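PDB 7K4O: carboxylic ester hydrolase from Aspergillus niger, which probably hydrolyses the galloyl ester bonds of tannins as a serine esterase, releasing gallic acid. Local coordinates for residues 96-101 with 357-362; 145-150 with 388-393. All blocks are in the same frame, centred on the assembly; numbering follows the deposited sequence.

How the contacts relate
Both contacts join the α/β-hydrolase core to helices of the long excursion between strands 205-209 and 410-416. Their centres lie 11 Å apart, and in each a core element, loop 96-101 or helix 144-169, meets a helix of that inserted region. On the inserted side they are joined by Y390 OH, which hydrogen-bonds L360 O at 2.7 Å. On the core side, I100 CD1 packs 3.9 Å from M149 O, and F150 CE1 comes to 3.7 Å from Y98 O. Contact 1 reaches the gallate pocket through G96 and G97; contact 2 stands further back, with the Y390 side chain about 12 Å from gallate.

Contact 1 (96-101 with 357-362); sequences GGYAIN and IALLVD. With NAG (2-acetamido-2-deoxy-beta-D-glucopyranose), chain E; GDE (3,4,5-trihydroxybenzoic acid), chain J.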
# COMPACT_ATOMS: atom_id res chain seq x y z
N GLY A 96 5.06 6.03 2.69
CA GLY A 96 5.79 4.84 2.21
C GLY A 96 6.86 4.52 3.24
O GLY A 96 7.50 5.46 3.76
N GLY A 97 6.99 3.24 3.57
CA GLY A 97 7.92 2.84 4.65
C GLY A 97 7.41 3.44 5.95
O GLY A 97 6.21 3.28 6.26
N TYR A 98 8.28 4.10 6.70
CA TYR A 98 7.85 4.82 7.92
C TYR A 98 7.67 6.31 7.64
O TYR A 98 7.53 7.06 8.59
CB TYR A 98 8.83 4.55 9.08
CG TYR A 98 8.59 3.23 9.76
CD1 TYR A 98 9.12 2.04 9.26
CD2 TYR A 98 7.75 3.14 10.86
CE1 TYR A 98 8.87 0.81 9.85
CE2 TYR A 98 7.50 1.92 11.47
CZ TYR A 98 8.07 0.75 10.98
OH TYR A 98 7.77 -0.45 11.58
N ALA A 99 7.64 6.72 6.38
CA ALA A 99 7.34 8.10 5.97
C ALA A 99 5.83 8.26 5.81
O ALA A 99 5.16 7.31 5.43
CB ALA A 99 8.01 8.48 4.66
N ILE A 100 5.35 9.44 6.15
CA ILE A 100 3.90 9.76 6.08
C ILE A 100 3.64 10.64 4.85
O ILE A 100 2.44 10.92 4.55
CB ILE A 100 3.45 10.45 7.37
CG1 ILE A 100 1.92 10.40 7.49
CG2 ILE A 100 4.02 11.86 7.51
CD1 ILE A 100 1.42 10.82 8.86
N ASN A 101 4.68 11.01 4.12
CA ASN A 101 4.51 11.74 2.83
C ASN A 101 5.44 11.10 1.79
O ASN A 101 6.35 10.30 2.15
CB ASN A 101 4.81 13.22 2.98
CG ASN A 101 6.29 13.47 3.28
OD1 ASN A 101 7.11 13.42 2.36
ND2 ASN A 101 6.59 13.74 4.55
N ILE A 357 9.96 -5.15 15.34
CA ILE A 357 10.29 -5.72 16.69
C ILE A 357 11.13 -4.73 17.48
O ILE A 357 10.80 -4.45 18.66
CB ILE A 357 10.94 -7.10 16.57
CG1 ILE A 357 10.04 -8.09 15.83
CG2 ILE A 357 11.37 -7.61 17.96
CD1 ILE A 357 8.61 -8.19 16.31
N ALA A 358 12.18 -4.17 16.89
CA ALA A 358 13.09 -3.27 17.63
C ALA A 358 12.36 -1.99 18.05
O ALA A 358 12.59 -1.49 19.17
CB ALA A 358 14.32 -2.97 16.81
N LEU A 359 11.56 -1.38 17.16
CA LEU A 359 11.00 -0.04 17.37
C LEU A 359 9.70 -0.09 18.20
O LEU A 359 9.52 0.77 19.04
CB LEU A 359 10.68 0.60 16.01
CG LEU A 359 10.26 2.06 16.08
CD1 LEU A 359 11.40 2.95 16.52
CD2 LEU A 359 9.67 2.45 14.73
N LEU A 360 8.78 -0.99 17.88
CA LEU A 360 7.42 -0.92 18.41
C LEU A 360 7.11 -2.05 19.39
O LEU A 360 6.10 -1.99 20.05
CB LEU A 360 6.44 -0.87 17.25
CG LEU A 360 6.41 0.47 16.50
CD1 LEU A 360 5.75 0.27 15.16
CD2 LEU A 360 5.68 1.51 17.33
N VAL A 361 7.96 -3.07 19.47
CA VAL A 361 7.80 -4.13 20.49
C VAL A 361 8.83 -3.88 21.60
O VAL A 361 8.43 -3.58 22.74
CB VAL A 361 7.91 -5.52 19.86
CG1 VAL A 361 7.80 -6.58 20.96
CG2 VAL A 361 6.85 -5.73 18.79
N ASP A 362 10.11 -3.89 21.27
CA ASP A 362 11.21 -3.67 22.25
C ASP A 362 11.37 -2.20 22.58
O ASP A 362 11.92 -1.83 23.66
CB ASP A 362 12.51 -4.25 21.71
CG ASP A 362 12.50 -5.77 21.53
OD1 ASP A 362 11.58 -6.44 22.01
OD2 ASP A 362 13.42 -6.25 20.83
C1 NAG E . 15.93 -4.00 23.72
C2 NAG E . 17.20 -4.52 24.48
C3 NAG E . 17.17 -6.01 24.59
C4 NAG E . 15.87 -6.41 25.32
C5 NAG E . 14.68 -5.83 24.56
C6 NAG E . 13.40 -6.06 25.37
C7 NAG E . 19.13 -3.04 24.16
C8 NAG E . 20.28 -2.72 23.25
N2 NAG E . 18.37 -4.04 23.77
O3 NAG E . 18.35 -6.25 25.36
O4 NAG E . 15.65 -7.83 25.25
O5 NAG E . 14.83 -4.46 24.42
O6 NAG E . 13.23 -5.07 26.42
O7 NAG E . 18.96 -2.44 25.19
OAA GDE J . 5.32 1.48 2.39
OAB GDE J . 6.54 0.14 1.13
OAC GDE J . 4.98 -1.16 6.80
OAD GDE J . 6.04 -4.40 3.44
OAE GDE J . 5.45 -3.81 5.98
CAF GDE J . 5.42 -0.40 4.50
CAG GDE J . 5.97 -2.05 2.78
CAH GDE J . 5.89 0.36 2.18
CAI GDE J . 5.31 -1.42 5.45
CAJ GDE J . 5.89 -3.08 3.75
CAK GDE J . 5.80 -0.74 3.21
CAL GDE J . 5.55 -2.76 5.04
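Y98 reaches from the loop 96-101 to two leucines of helix 351-361, a span of 11.1 Å between Y98 CA and L359 CA. Its CB points toward that helix, and CG lies anti to the carbonyl carbon (chi1 -80°), which carries the ring outward from the turn. Beside CD2 lies F150, a neighbour on helix 144-169. Next comes CE2, 4.0 Å from L359 CD2, the methyl approaching at a slant as the two side chains slide past each other in opposite directions. At the tip, OH lies 4.2 Å from L360 CD1, which sits near the ring plane. Behind CB, the backbone forms a type II' turn from G96 to A99, closed by A99 N to G96 O at 2.9 Å. This is the loop following strand 89-93 of the α/β-hydrolase sheet, and G97 N donates a nearly straight bond (170°) to gallate OAA at 2.7 Å. With E187 N also bonding gallate, the arrangement is consistent with an oxyanion hole. The leucines sit within a pi-type turn, D362 N bonding I357 O; just after it, D362 CB rests 3.6 Å from O5 of an N-acetylglucosamine.

Contact 2 (145-150 with 388-393); sequences ETLYMF and QEYYST
T393 is turned so that CG2 stands anti to its own carbonyl carbon while OG1 takes the position between N and C (chi1 52°), and this directs the methyl at Y148 and the hydroxyl between L147 and Y390. L147 answers with CG anti to the backbone N (chi1 173°), which brings both methyls against T393. The setting is an α/β-hydrolase core helix, 144-169, which precedes strand 179-185, itself leading into the turn that carries the probable nucleophile S186; against it lies the end of helix 376-390 from the inserted region. A type I turn from Y390 to T393, with T393 N bonded to Y390 O at 3.0 Å, presents the threonine to the core helix. The contact is CH-pi: T393 CG2 lies 3.8 Å from the centroid of the Y148 ring and 17° off its normal, displaced toward the rim nearest CZ. L147 CD1 meets Y390 CE1 at 4.0 Å, obliquely to that ring, and L147 CD2 is 4.1 Å from T393 OG1. The same OG1 lies at the edge of the Y390 ring, in its plane. Over one face of this ring, E389 CG sits above the centre, 3.6 Å from the Y390 ring plane.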
# COMPACT_ATOMS: atom_id res chain seq x y z
N GLU A 145 2.49 10.61 20.95
CA GLU A 145 2.03 11.63 19.99
C GLU A 145 2.46 11.18 18.58
O GLU A 145 1.65 11.25 17.61
CB GLU A 145 2.56 13.02 20.31
CG GLU A 145 2.19 14.06 19.27
CD GLU A 145 0.72 14.41 19.12
OE1 GLU A 145 0.39 15.23 18.16
OE2 GLU A 145 -0.11 13.94 19.92
N THR A 146 3.71 10.74 18.43
CA THR A 146 4.20 10.24 17.13
C THR A 146 3.36 9.06 16.67
O THR A 146 2.96 9.01 15.49
CB THR A 146 5.68 9.82 17.18
OG1 THR A 146 6.44 10.92 17.67
CG2 THR A 146 6.16 9.34 15.84
N LEU A 147 3.11 8.09 17.56
CA LEU A 147 2.31 6.92 17.24
C LEU A 147 0.94 7.34 16.72
O LEU A 147 0.54 6.84 15.65
CB LEU A 147 2.16 6.03 18.48
CG LEU A 147 1.22 4.86 18.32
CD1 LEU A 147 1.78 3.85 17.34
CD2 LEU A 147 0.94 4.15 19.63
N TYR A 148 0.25 8.21 17.45
CA TYR A 148 -1.13 8.59 17.07
C TYR A 148 -1.11 9.43 15.77
O TYR A 148 -2.04 9.23 14.93
CB TYR A 148 -1.85 9.32 18.21
CG TYR A 148 -2.54 8.36 19.14
CD1 TYR A 148 -1.81 7.64 20.08
CD2 TYR A 148 -3.91 8.18 19.13
CE1 TYR A 148 -2.44 6.74 20.93
CE2 TYR A 148 -4.56 7.27 19.97
CZ TYR A 148 -3.81 6.56 20.90
OH TYR A 148 -4.41 5.70 21.77
N MET A 149 -0.19 10.37 15.65
CA MET A 149 -0.10 11.18 14.41
C MET A 149 0.18 10.26 13.19
O MET A 149 -0.52 10.38 12.17
CB MET A 149 1.01 12.20 14.57
CG MET A 149 0.61 13.38 15.42
SD MET A 149 -0.69 14.41 14.63
CE MET A 149 0.36 15.40 13.57
N PHE A 150 1.10 9.31 13.29
CA PHE A 150 1.38 8.37 12.19
C PHE A 150 0.17 7.48 11.93
O PHE A 150 -0.21 7.24 10.77
CB PHE A 150 2.62 7.54 12.52
CG PHE A 150 3.13 6.62 11.45
CD1 PHE A 150 3.44 7.09 10.18
CD2 PHE A 150 3.34 5.28 11.71
CE1 PHE A 150 3.96 6.24 9.22
CE2 PHE A 150 3.82 4.41 10.72
CZ PHE A 150 4.18 4.91 9.51
N GLN A 388 -3.50 -6.82 19.97
CA GLN A 388 -4.13 -6.12 21.12
C GLN A 388 -3.51 -4.72 21.26
O GLN A 388 -4.24 -3.74 21.48
CB GLN A 388 -4.02 -6.96 22.40
CG GLN A 388 -4.68 -6.30 23.59
CD GLN A 388 -4.75 -7.14 24.84
OE1 GLN A 388 -4.13 -8.23 24.94
NE2 GLN A 388 -5.48 -6.62 25.81
N GLU A 389 -2.19 -4.63 21.23
CA GLU A 389 -1.47 -3.38 21.57
C GLU A 389 -1.77 -2.29 20.51
O GLU A 389 -1.95 -1.12 20.91
CB GLU A 389 0.02 -3.68 21.65
CG GLU A 389 0.92 -2.47 21.89
CD GLU A 389 2.33 -2.85 22.37
OE1 GLU A 389 2.75 -4.06 22.19
OE2 GLU A 389 3.03 -1.95 22.88
N TYR A 390 -1.89 -2.68 19.25
CA TYR A 390 -1.96 -1.69 18.13
C TYR A 390 -3.33 -1.68 17.48
O TYR A 390 -3.51 -0.89 16.49
CB TYR A 390 -0.77 -1.90 17.17
CG TYR A 390 0.54 -1.51 17.80
CD1 TYR A 390 0.74 -0.24 18.27
CD2 TYR A 390 1.55 -2.44 18.05
CE1 TYR A 390 1.87 0.14 18.96
CE2 TYR A 390 2.69 -2.06 18.72
CZ TYR A 390 2.89 -0.77 19.15
OH TYR A 390 3.98 -0.38 19.86
N TYR A 391 -4.31 -2.40 18.01
CA TYR A 391 -5.68 -2.47 17.42
C TYR A 391 -6.20 -1.07 17.10
O TYR A 391 -6.75 -0.85 16.01
CB TYR A 391 -6.67 -3.11 18.42
CG TYR A 391 -7.77 -3.93 17.78
CD1 TYR A 391 -8.90 -3.34 17.25
CD2 TYR A 391 -7.67 -5.30 17.76
CE1 TYR A 391 -9.89 -4.12 16.66
CE2 TYR A 391 -8.66 -6.09 17.20
CZ TYR A 391 -9.72 -5.49 16.58
OH TYR A 391 -10.64 -6.35 16.03
N SER A 392 -6.08 -0.15 18.06
CA SER A 392 -6.69 1.21 18.03
C SER A 392 -5.85 2.22 17.25
O SER A 392 -6.33 3.37 17.08
CB SER A 392 -6.95 1.72 19.42
OG SER A 392 -7.93 0.96 20.08
N THR A 393 -4.63 1.90 16.83
CA THR A 393 -3.70 2.89 16.23
C THR A 393 -3.23 2.35 14.88
O THR A 393 -3.72 2.78 13.83
CB THR A 393 -2.53 3.28 17.17
OG1 THR A 393 -1.91 2.05 17.62
CG2 THR A 393 -2.98 4.08 18.36